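Local coordinates for maltose-binding protein MalE1 (Thermotoga maritima, PDB 6DTU) that probably binds maltose and longer maltodextrins outside the cell membrane for uptake by a sugar transporter, and is seen here holding maltotetraose, at residues L177-I182 with V334-A339. Residues are numbered along the deposited sequence; the frame is centred on the assembly and turned at random. Where two conformers were deposited one is given.
Sequences LDVNDI and VPQMAA
Val179 lies against the bent side chain of Gln336, and the two cross at about a right angle. CG1 of Val179 makes most of the contact. It is 3.6 Å from Gln336 OE1 and 3.9 Å from Gln336 CB. CG2 of Val179 comes within 4.1 Å of Gln336 CG and CD, so both methyls touch the glutamine. Gln336 turns at its second torsion (chi2 85°), which folds the amide back beside the valine. With an alanine here, CG2 of Val179 would probably lose its partners CG and CD, while CG1 would keep CB and Val334. Val334 adds two apolar contacts. Its CG2 is 4.1 Å from Val179 CG1, and its CG1 is 4.1 Å from Leu177 CD1. No hydrogen bond joins the segments.

Residues 177-182 are the corner between strands 176-178 and 181-183, the outer strands of a three-stranded antiparallel sheet centred on 168-173. A type I turn runs from Asp178 to Asp181 and presents Val179 to the loop before helix 341-352. The turn is closed by Asp181 N to Asp178 O (3.0 Å). An Asx turn adds Asn180 N to Asp178 OD1, met from above the carboxylate plane. On the other side, residues 335-337 form a 3-10 turn, with Met337 N bonded to Val334 O. Phe170 of the central strand touches both Val334 and Gln336. The side chain of Val334 lies about 12 Å from a bound glucose unit.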
ATOM      1  N   LEU A 177      -7.091  16.879  -9.523  1.00 22.47           N
ATOM      2  CA  LEU A 177      -7.633  16.732  -8.180  1.00 22.18           C
ATOM      3  C   LEU A 177      -7.848  18.105  -7.560  1.00 22.58           C
ATOM      4  O   LEU A 177      -6.968  18.967  -7.630  1.00 25.98           O
ATOM      5  CB  LEU A 177      -6.656  15.948  -7.302  1.00 22.51           C
ATOM      6  CG  LEU A 177      -6.379  14.482  -7.608  1.00 25.93           C
ATOM      7  CD1 LEU A 177      -5.405  13.975  -6.578  1.00 17.98           C
ATOM      8  CD2 LEU A 177      -7.670  13.683  -7.581  1.00 25.81           C
ATOM      9  N   ASP A 178      -9.018  18.304  -6.940  1.00 21.35           N
ATOM     10  CA  ASP A 178      -9.339  19.558  -6.256  1.00 17.72           C
ATOM     11  C   ASP A 178      -9.046  19.350  -4.778  1.00 20.62           C
ATOM     12  O   ASP A 178      -9.876  18.808  -4.046  1.00 19.58           O
ATOM     13  CB  ASP A 178     -10.805  19.935  -6.466  1.00 22.14           C
ATOM     14  CG  ASP A 178     -11.158  21.309  -5.864  1.00 22.25           C
ATOM     15  OD1 ASP A 178     -10.307  21.912  -5.175  1.00 22.41           O
ATOM     16  OD2 ASP A 178     -12.305  21.780  -6.048  1.00 23.90           O
ATOM     17  N   VAL A 179      -7.883  19.828  -4.327  1.00 20.51           N
ATOM     18  CA  VAL A 179      -7.510  19.639  -2.929  1.00 21.35           C
ATOM     19  C   VAL A 179      -8.363  20.461  -1.983  1.00 20.21           C
ATOM     20  O   VAL A 179      -8.303  20.245  -0.765  1.00 21.25           O
ATOM     21  CB  VAL A 179      -6.008  19.826  -2.614  1.00 19.68           C
ATOM     22  CG1 VAL A 179      -5.148  18.844  -3.421  1.00 18.69           C
ATOM     23  CG2 VAL A 179      -5.582  21.263  -2.827  1.00 23.93           C
ATOM     24  N   ASN A 180      -9.140  21.408  -2.510  1.00 21.07           N
ATOM     25  CA  ASN A 180     -10.053  22.179  -1.678  0.61 23.18           C
ATOM     26  C   ASN A 180     -11.423  21.537  -1.558  1.00 23.52           C
ATOM     27  O   ASN A 180     -12.281  22.066  -0.847  1.00 24.38           O
ATOM     28  CB  ASN A 180     -10.179  23.609  -2.200  0.61 26.11           C
ATOM     29  CG  ASN A 180      -8.962  24.436  -1.890  0.61 25.37           C
ATOM     30  OD1 ASN A 180      -7.940  24.336  -2.566  0.61 30.48           O
ATOM     31  ND2 ASN A 180      -9.060  25.262  -0.859  0.61 27.91           N
ATOM     32  N   ASP A 181     -11.638  20.400  -2.210  1.00 20.56           N
ATOM     33  CA  ASP A 181     -12.907  19.681  -2.180  1.00 20.46           C
ATOM     34  C   ASP A 181     -12.606  18.299  -1.623  1.00 19.10           C
ATOM     35  O   ASP A 181     -12.197  17.397  -2.354  1.00 19.80           O
ATOM     36  CB  ASP A 181     -13.534  19.644  -3.572  1.00 19.43           C
ATOM     37  CG  ASP A 181     -14.876  18.923  -3.604  1.00 20.28           C
ATOM     38  OD1 ASP A 181     -15.199  18.159  -2.674  1.00 19.49           O
ATOM     39  OD2 ASP A 181     -15.615  19.117  -4.580  1.00 21.49           O
ATOM     40  N   ILE A 182     -12.819  18.141  -0.322  1.00 20.92           N
ATOM     41  CA  ILE A 182     -12.491  16.908   0.384  1.00 20.28           C
ATOM     42  C   ILE A 182     -13.779  16.133   0.639  1.00 20.39           C
ATOM     43  O   ILE A 182     -14.773  16.708   1.090  1.00 20.50           O
ATOM     44  CB  ILE A 182     -11.732  17.217   1.685  1.00 17.42           C
ATOM     45  CG1 ILE A 182     -10.415  17.923   1.366  1.00 20.65           C
ATOM     46  CG2 ILE A 182     -11.445  15.945   2.473  1.00 20.27           C
ATOM     47  CD1 ILE A 182      -9.651  18.331   2.612  1.00 23.32           C
ATOM     48  N   VAL A 334      -0.249  14.025  -4.780  1.00 14.34           N
ATOM     49  CA  VAL A 334      -0.066  15.465  -4.583  1.00 15.08           C
ATOM     50  C   VAL A 334       0.539  15.717  -3.207  1.00 15.61           C
ATOM     51  O   VAL A 334       0.380  14.875  -2.312  1.00 14.98           O
ATOM     52  CB  VAL A 334      -1.390  16.206  -4.816  1.00 13.99           C
ATOM     53  CG1 VAL A 334      -1.825  15.999  -6.248  1.00 17.14           C
ATOM     54  CG2 VAL A 334      -2.465  15.745  -3.830  1.00 16.41           C
ATOM     55  N   PRO A 335       1.254  16.825  -2.984  1.00 15.98           N
ATOM     56  CA  PRO A 335       1.850  17.047  -1.653  1.00 13.66           C
ATOM     57  C   PRO A 335       0.832  17.054  -0.541  1.00 15.70           C
ATOM     58  O   PRO A 335       1.173  16.722   0.598  1.00 16.51           O
ATOM     59  CB  PRO A 335       2.536  18.416  -1.775  1.00 17.47           C
ATOM     60  CG  PRO A 335       2.720  18.616  -3.230  1.00 17.71           C
ATOM     61  CD  PRO A 335       1.618  17.882  -3.939  1.00 16.53           C
ATOM     62  N   GLN A 336      -0.403  17.445  -0.847  1.00 18.15           N
ATOM     63  CA  GLN A 336      -1.471  17.559   0.133  1.00 16.21           C
ATOM     64  C   GLN A 336      -1.930  16.220   0.700  1.00 17.78           C
ATOM     65  O   GLN A 336      -2.710  16.207   1.657  1.00 17.83           O
ATOM     66  CB  GLN A 336      -2.660  18.334  -0.458  1.00 15.87           C
ATOM     67  CG  GLN A 336      -2.372  19.809  -0.749  1.00 18.91           C
ATOM     68  CD  GLN A 336      -1.719  20.041  -2.098  1.00 21.13           C
ATOM     69  OE1 GLN A 336      -1.546  19.114  -2.901  1.00 18.40           O
ATOM     70  NE2 GLN A 336      -1.341  21.288  -2.356  1.00 24.94           N
ATOM     71  N   MET A 337      -1.515  15.095   0.123  1.00 15.99           N
ATOM     72  CA  MET A 337      -1.903  13.818   0.712  1.00 15.29           C
ATOM     73  C   MET A 337      -1.266  13.623   2.080  1.00 15.49           C
ATOM     74  O   MET A 337      -1.775  12.844   2.886  1.00 16.67           O
ATOM     75  CB  MET A 337      -1.521  12.676  -0.230  1.00 16.66           C
ATOM     76  CG  MET A 337      -2.180  11.331   0.085  1.00 19.50           C
ATOM     77  SD  MET A 337      -3.983  11.469  -0.043  1.00 19.55           S
ATOM     78  CE  MET A 337      -4.476   9.948   0.764  1.00 19.09           C
ATOM     79  N   ALA A 338      -0.125  14.274   2.340  1.00 17.02           N
ATOM     80  CA  ALA A 338       0.535  14.114   3.632  1.00 15.00           C
ATOM     81  C   ALA A 338      -0.373  14.560   4.775  1.00 18.80           C
ATOM     82  O   ALA A 338      -0.266  14.054   5.894  1.00 27.73           O
ATOM     83  CB  ALA A 338       1.844  14.909   3.659  1.00 19.81           C
ATOM     84  N   ALA A 339      -1.268  15.502   4.508  1.00 20.07           N
ATOM     85  CA  ALA A 339      -2.193  15.989   5.524  1.00 20.77           C
ATOM     86  C   ALA A 339      -3.355  15.033   5.785  1.00 19.93           C
ATOM     87  O   ALA A 339      -4.173  15.302   6.666  1.00 21.11           O
ATOM     88  CB  ALA A 339      -2.755  17.349   5.104  1.00 22.96           C
TER